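Local coordinates for periplasmic sugar-binding protein (Chloroflexus aurantiacus, PDB 4RXU) that binds beta-D-glucose in the cleft between its two lobes and probably delivers sugar to an ABC-type transporter, at residues 70-75 / 94-99; 116-121 / 166-171. One frame throughout, in Å; residues are numbered along the deposited sequence.

Contact 1: 70-75 / 94-99; sequences GSSAKE and PHDGTA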
loop_
_atom_site.group_PDB
_atom_site.type_symbol
_atom_site.label_atom_id
_atom_site.label_comp_id
_atom_site.label_asym_id
_atom_site.label_seq_id
_atom_site.Cartn_x
_atom_site.Cartn_y
_atom_site.Cartn_z
ATOM N N GLY A 70 -1.446 14.399 6.822
ATOM C CA GLY A 70 -2.528 13.506 7.180
ATOM C C GLY A 70 -3.845 14.209 7.386
ATOM O O GLY A 70 -4.685 13.711 8.118
ATOM N N SER A 71 -4.002 15.379 6.755
ATOM C CA SER A 71 -5.207 16.198 6.879
ATOM C C SER A 71 -5.853 16.453 5.531
ATOM O O SER A 71 -5.248 17.087 4.660
ATOM C CB SER A 71 -4.867 17.545 7.498
ATOM O OG SER A 71 -5.950 18.442 7.370
ATOM N N SER A 72 -7.118 16.055 5.391
ATOM C CA SER A 72 -7.836 16.344 4.146
ATOM C C SER A 72 -8.035 17.841 3.955
ATOM O O SER A 72 -8.041 18.347 2.826
ATOM C CB SER A 72 -9.193 15.680 4.102
ATOM O OG SER A 72 -9.074 14.286 4.113
ATOM N N ALA A 73 -8.185 18.570 5.054
ATOM C CA ALA A 73 -8.364 19.997 4.929
ATOM C C ALA A 73 -7.074 20.662 4.443
ATOM O O ALA A 73 -7.107 21.569 3.591
ATOM C CB ALA A 73 -8.824 20.595 6.258
ATOM N N LYS A 74 -5.938 20.210 4.961
ATOM C CA LYS A 74 -4.660 20.771 4.502
ATOM C C LYS A 74 -4.398 20.357 3.056
ATOM O O LYS A 74 -3.895 21.127 2.264
ATOM C CB LYS A 74 -3.505 20.326 5.385
ATOM C CG LYS A 74 -2.155 20.863 4.951
ATOM C CD LYS A 74 -2.079 22.367 5.086
ATOM C CE LYS A 74 -0.732 22.992 4.767
ATOM N NZ LYS A 74 0.325 22.701 5.748
ATOM N N GLU A 75 -4.732 19.118 2.728
ATOM C CA GLU A 75 -4.618 18.644 1.358
ATOM C C GLU A 75 -5.348 19.556 0.362
ATOM O O GLU A 75 -4.814 19.950 -0.660
ATOM C CB GLU A 75 -5.162 17.226 1.327
ATOM C CG GLU A 75 -5.256 16.606 -0.044
ATOM C CD GLU A 75 -5.878 15.246 0.113
ATOM O OE1 GLU A 75 -7.131 15.150 -0.006
ATOM O OE2 GLU A 75 -5.124 14.299 0.439
ATOM N N PRO A 94 -4.118 10.969 -2.170
ATOM C CA PRO A 94 -4.964 11.457 -1.125
ATOM C C PRO A 94 -4.693 10.831 0.215
ATOM O O PRO A 94 -4.389 9.639 0.318
ATOM C CB PRO A 94 -6.379 11.066 -1.589
ATOM C CG PRO A 94 -6.173 9.902 -2.486
ATOM C CD PRO A 94 -4.907 10.277 -3.210
ATOM N N HIS A 95 -4.842 11.638 1.253
ATOM C CA HIS A 95 -4.893 11.059 2.588
ATOM C C HIS A 95 -6.142 10.214 2.809
ATOM O O HIS A 95 -6.074 9.062 3.247
ATOM C CB HIS A 95 -4.838 12.121 3.652
ATOM C CG HIS A 95 -4.997 11.533 5.003
ATOM N ND1 HIS A 95 -4.111 10.601 5.493
ATOM C CD2 HIS A 95 -6.000 11.621 5.902
ATOM C CE1 HIS A 95 -4.529 10.186 6.671
ATOM N NE2 HIS A 95 -5.664 10.806 6.951
ATOM N N ASP A 96 -7.278 10.790 2.451
ATOM C CA ASP A 96 -8.563 10.130 2.577
ATOM C C ASP A 96 -9.219 10.190 1.210
ATOM O O ASP A 96 -9.507 11.259 0.714
ATOM C CB ASP A 96 -9.419 10.812 3.645
ATOM C CG ASP A 96 -10.783 10.166 3.812
ATOM O OD1 ASP A 96 -11.470 9.827 2.811
ATOM O OD2 ASP A 96 -11.191 10.010 4.964
ATOM N N GLY A 97 -9.430 9.039 0.594
ATOM C CA GLY A 97 -9.783 9.025 -0.831
ATOM C C GLY A 97 -11.107 9.704 -1.128
ATOM O O GLY A 97 -11.223 10.492 -2.035
ATOM N N THR A 98 -12.118 9.392 -0.322
ATOM C CA THR A 98 -13.425 9.987 -0.513
ATOM C C THR A 98 -13.405 11.461 -0.172
ATOM O O THR A 98 -13.973 12.278 -0.919
ATOM C CB THR A 98 -14.484 9.259 0.301
ATOM O OG1 THR A 98 -14.612 7.938 -0.225
ATOM C CG2 THR A 98 -15.841 9.960 0.178
ATOM N N ALA A 99 -12.752 11.806 0.931
ATOM C CA ALA A 99 -12.694 13.210 1.351
ATOM C C ALA A 99 -12.012 14.112 0.348
ATOM O O ALA A 99 -12.291 15.299 0.306
ATOM C CB ALA A 99 -11.982 13.362 2.670
HETATM O O HOH W 1 -8.160 13.396 1.753
#
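His95 lays its imidazole against the backbone of Gly70 and offers its backbone N-H to Glu75, joining two loops at the carboxyl ends of parallel strands in the N-terminal lobe of this periplasmic-binding-protein fold. Strands 61-67 and 89-92 flank strand 29-37 in that sheet; 70-75 leads into the helix after the first, and 94-99 follows the second. Traced outward, His95 CB lies 3.9 Å from Glu75 OE2. CG stands anti to the backbone N (chi1 176°), close to Gly70 C and O, and from it the ring lies with one face against Gly70. ND1 comes nearest to Gly70 CA, which sits 3.8 Å from the centroid of the His95 ring and 13° off its normal, a CH-pi contact. His95 CD2 and NE2, on the far rim, each come within 3.3 Å of Gly70 O, which stands over the face; the angle is too poor for a hydrogen bond from NE2. Glycine suits the positive phi at this turn (67°).

The glutamate is long enough to reach the other loop from the first helical turn. Glu75 OE2 accepts from His95 N at 2.8 Å with the syn lone pair, in a nearly straight bond. Ser71, the N-cap, accepts from Lys74 N through OG, and Asp96 OD1 accepts from Ala99 N in an Asx motif within the other loop. Small Ala99 brings its CB 3.4 Å from Ser72 OG. That hydroxyl donates to a water, which also accepts from Asp96 N and donates to Glu75 OE1 at 2.7 Å.

Contact 2: 116-121 / 166-171; sequences SYDRLI and DNNAFL. With BGC (beta-D-glucopyranose), chain C.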
loop_
_atom_site.group_PDB
_atom_site.type_symbol
_atom_site.label_atom_id
_atom_site.label_comp_id
_atom_site.label_asym_id
_atom_site.label_seq_id
_atom_site.Cartn_x
_atom_site.Cartn_y
_atom_site.Cartn_z
ATOM N N SER A 116 -4.614 10.979 -9.993
ATOM C CA SER A 116 -4.592 10.370 -8.679
ATOM C C SER A 116 -3.364 9.426 -8.669
ATOM O O SER A 116 -3.113 8.734 -9.646
ATOM C CB SER A 116 -5.903 9.620 -8.460
ATOM O OG SER A 116 -6.178 9.340 -7.100
ATOM N N TYR A 117 -2.603 9.463 -7.580
ATOM C CA TYR A 117 -1.290 8.859 -7.518
ATOM C C TYR A 117 -1.236 7.878 -6.358
ATOM O O TYR A 117 -1.437 8.254 -5.209
ATOM C CB TYR A 117 -0.240 9.939 -7.317
ATOM C CG TYR A 117 1.178 9.399 -7.262
ATOM C CD1 TYR A 117 1.855 9.026 -8.400
ATOM C CD2 TYR A 117 1.818 9.250 -6.050
ATOM C CE1 TYR A 117 3.136 8.508 -8.332
ATOM C CE2 TYR A 117 3.107 8.767 -5.974
ATOM C CZ TYR A 117 3.752 8.382 -7.122
ATOM O OH TYR A 117 5.023 7.878 -7.020
ATOM N N ASP A 118 -0.982 6.621 -6.708
ATOM C CA ASP A 118 -0.890 5.476 -5.800
ATOM C C ASP A 118 -2.237 5.091 -5.209
ATOM O O ASP A 118 -2.631 3.937 -5.295
ATOM C CB ASP A 118 0.129 5.645 -4.680
ATOM C CG ASP A 118 0.381 4.346 -3.988
ATOM O OD1 ASP A 118 1.209 3.569 -4.518
ATOM O OD2 ASP A 118 -0.297 4.059 -2.962
ATOM N N ARG A 119 -2.896 6.046 -4.553
ATOM C CA ARG A 119 -4.213 5.863 -3.950
ATOM C C ARG A 119 -5.225 6.599 -4.782
ATOM O O ARG A 119 -4.912 7.633 -5.394
ATOM C CB ARG A 119 -4.258 6.453 -2.543
ATOM C CG ARG A 119 -3.320 5.809 -1.570
ATOM C CD ARG A 119 -3.340 6.568 -0.262
ATOM N NE ARG A 119 -2.544 5.916 0.748
ATOM C CZ ARG A 119 -2.280 6.427 1.935
ATOM N NH1 ARG A 119 -2.714 7.640 2.250
ATOM N NH2 ARG A 119 -1.565 5.730 2.797
ATOM N N LEU A 120 -6.437 6.058 -4.794
ATOM C CA LEU A 120 -7.506 6.574 -5.619
ATOM C C LEU A 120 -8.404 7.570 -4.876
ATOM O O LEU A 120 -8.913 7.292 -3.799
ATOM C CB LEU A 120 -8.341 5.381 -6.105
ATOM C CG LEU A 120 -9.429 5.648 -7.144
ATOM C CD1 LEU A 120 -8.875 6.331 -8.388
ATOM C CD2 LEU A 120 -10.145 4.340 -7.465
ATOM N N ILE A 121 -8.597 8.740 -5.477
ATOM C CA ILE A 121 -9.634 9.673 -5.046
ATOM C C ILE A 121 -10.981 9.112 -5.461
ATOM O O ILE A 121 -11.167 8.714 -6.607
ATOM C CB ILE A 121 -9.439 11.064 -5.679
ATOM C CG1 ILE A 121 -8.148 11.668 -5.123
ATOM C CG2 ILE A 121 -10.630 11.956 -5.357
ATOM C CD1 ILE A 121 -7.775 13.022 -5.677
ATOM N N ASP A 166 -7.846 4.801 3.207
ATOM C CA ASP A 166 -7.038 4.485 2.021
ATOM C C ASP A 166 -7.762 3.434 1.199
ATOM O O ASP A 166 -7.923 2.307 1.650
ATOM C CB ASP A 166 -5.692 3.935 2.519
ATOM C CG ASP A 166 -4.759 3.532 1.425
ATOM O OD1 ASP A 166 -5.082 3.724 0.229
ATOM O OD2 ASP A 166 -3.671 3.032 1.814
ATOM N N ASN A 167 -8.217 3.779 0.001
ATOM C CA ASN A 167 -8.860 2.759 -0.835
ATOM C C ASN A 167 -7.969 1.538 -1.057
ATOM O O ASN A 167 -8.455 0.416 -1.242
ATOM C CB ASN A 167 -9.284 3.364 -2.165
ATOM C CG ASN A 167 -10.127 2.432 -2.978
ATOM O OD1 ASN A 167 -11.214 2.024 -2.550
ATOM N ND2 ASN A 167 -9.656 2.111 -4.172
ATOM N N ASN A 168 -6.662 1.754 -1.099
ATOM C CA ASN A 168 -5.758 0.613 -1.286
ATOM C C ASN A 168 -5.877 -0.398 -0.155
ATOM O O ASN A 168 -5.655 -1.570 -0.379
ATOM C CB ASN A 168 -4.301 1.064 -1.399
ATOM C CG ASN A 168 -3.991 1.758 -2.698
ATOM O OD1 ASN A 168 -4.733 1.677 -3.661
ATOM N ND2 ASN A 168 -2.841 2.399 -2.742
ATOM N N ALA A 169 -6.221 0.042 1.054
ATOM C CA ALA A 169 -6.376 -0.903 2.166
ATOM C C ALA A 169 -7.466 -1.921 1.830
ATOM O O ALA A 169 -7.341 -3.089 2.140
ATOM C CB ALA A 169 -6.674 -0.179 3.461
ATOM N N PHE A 170 -8.534 -1.467 1.187
ATOM C CA PHE A 170 -9.600 -2.377 0.768
ATOM C C PHE A 170 -9.113 -3.280 -0.352
ATOM O O PHE A 170 -9.439 -4.485 -0.391
ATOM C CB PHE A 170 -10.831 -1.589 0.324
ATOM C CG PHE A 170 -11.626 -1.025 1.459
ATOM C CD1 PHE A 170 -11.288 0.190 2.001
ATOM C CD2 PHE A 170 -12.695 -1.715 1.989
ATOM C CE1 PHE A 170 -12.015 0.720 3.052
ATOM C CE2 PHE A 170 -13.414 -1.191 3.042
ATOM C CZ PHE A 170 -13.074 0.032 3.571
ATOM N N LEU A 171 -8.342 -2.724 -1.282
ATOM C CA LEU A 171 -7.823 -3.532 -2.409
ATOM C C LEU A 171 -6.836 -4.589 -1.916
ATOM O O LEU A 171 -6.900 -5.751 -2.325
ATOM C CB LEU A 171 -7.172 -2.662 -3.498
ATOM C CG LEU A 171 -8.151 -1.698 -4.182
ATOM C CD1 LEU A 171 -7.459 -0.691 -5.106
ATOM C CD2 LEU A 171 -9.186 -2.503 -4.954
HETATM C C2 BGC C . 0.535 2.393 -0.201
HETATM C C3 BGC C . 1.488 1.457 0.515
HETATM C C4 BGC C . 1.835 2.039 1.877
HETATM C C5 BGC C . 0.573 2.398 2.663
HETATM C C6 BGC C . 0.855 3.131 3.955
HETATM C C1 BGC C . -0.673 2.474 0.717
HETATM O O1 BGC C . -1.764 3.111 0.118
HETATM O O2 BGC C . 0.203 1.846 -1.481
HETATM O O3 BGC C . 2.652 1.309 -0.293
HETATM O O4 BGC C . 2.518 1.028 2.643
HETATM O O5 BGC C . -0.285 3.205 1.881
HETATM O O6 BGC C . 1.738 4.238 3.759
HETATM O O HOH W 2 -6.922 3.089 -4.360
HETATM O O HOH W 3 -7.930 6.309 -1.297
#
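Arg119 and Asp166 meet across the sugar cleft of the two-lobed periplasmic-binding-protein fold, where the loop after strand 113-117 of one lobe faces the start of helix 167-185 of the other. Charge pairing comes first: the two side chains cross at about a right angle, and Arg119 NE lies 3.3 Å from Asp166 OD2 in a salt bridge. With CG anti to the carbonyl carbon (chi1 -63°) and the chain extended to NE, arginine spans the gap; Glu42 also pairs with its NH2. An alanine in place of Arg119 would probably leave Asp166 without its cationic mate and the glucose O5 without the NH2 donor.

Among the hydrogen bonds to the sugar, Arg119 NH2 donates to glucose O5 and Arg119 NE to glucose O1, both at 3.0 Å and nearly straight. Glucose O1 also accepts from Asn168 ND2 and donates to Asp166 OD2 at 2.6 Å, so three protein groups grip the anomeric hydroxyl. Asp118 OD2 accepts from glucose O2 at 2.7 Å, a task suited to a carboxylate.

Within the helix start, Asp166, the N-cap, accepts from Asn168 N through OD1. Between the lobes themselves, Asn168 ND2 donates to Asp118 O at 3.0 Å from well above the carbonyl plane. Two waters complete the seam: one links Leu120 O with Asn167 N, the other accepts from Leu120 N and Asn167 ND2 and donates to Asn168 OD1 at 2.7 Å.

How the contacts relate
The two contacts, their centres 12 Å apart, follow one another along the chain and touch through the loops after neighbouring parallel strands 89-92 and 113-117. Contact 2 holds four residues of the glucose pocket; contact 1 lies farther from the sugar, with the side chain of Pro94 about 9 Å from it. The polar link between them is a probable hydrogen bond of 3.2 Å from Arg119 NH1 to Pro94 O, which would make Pro94 a second-shell partner of the guanidinium. Beside it, Pro94 CG packs 3.7 Å from Ile121 CG1. Gly97 also bonds through its backbone to Ser165, just before 166-171, tying contact 1 to both sides of the cleft.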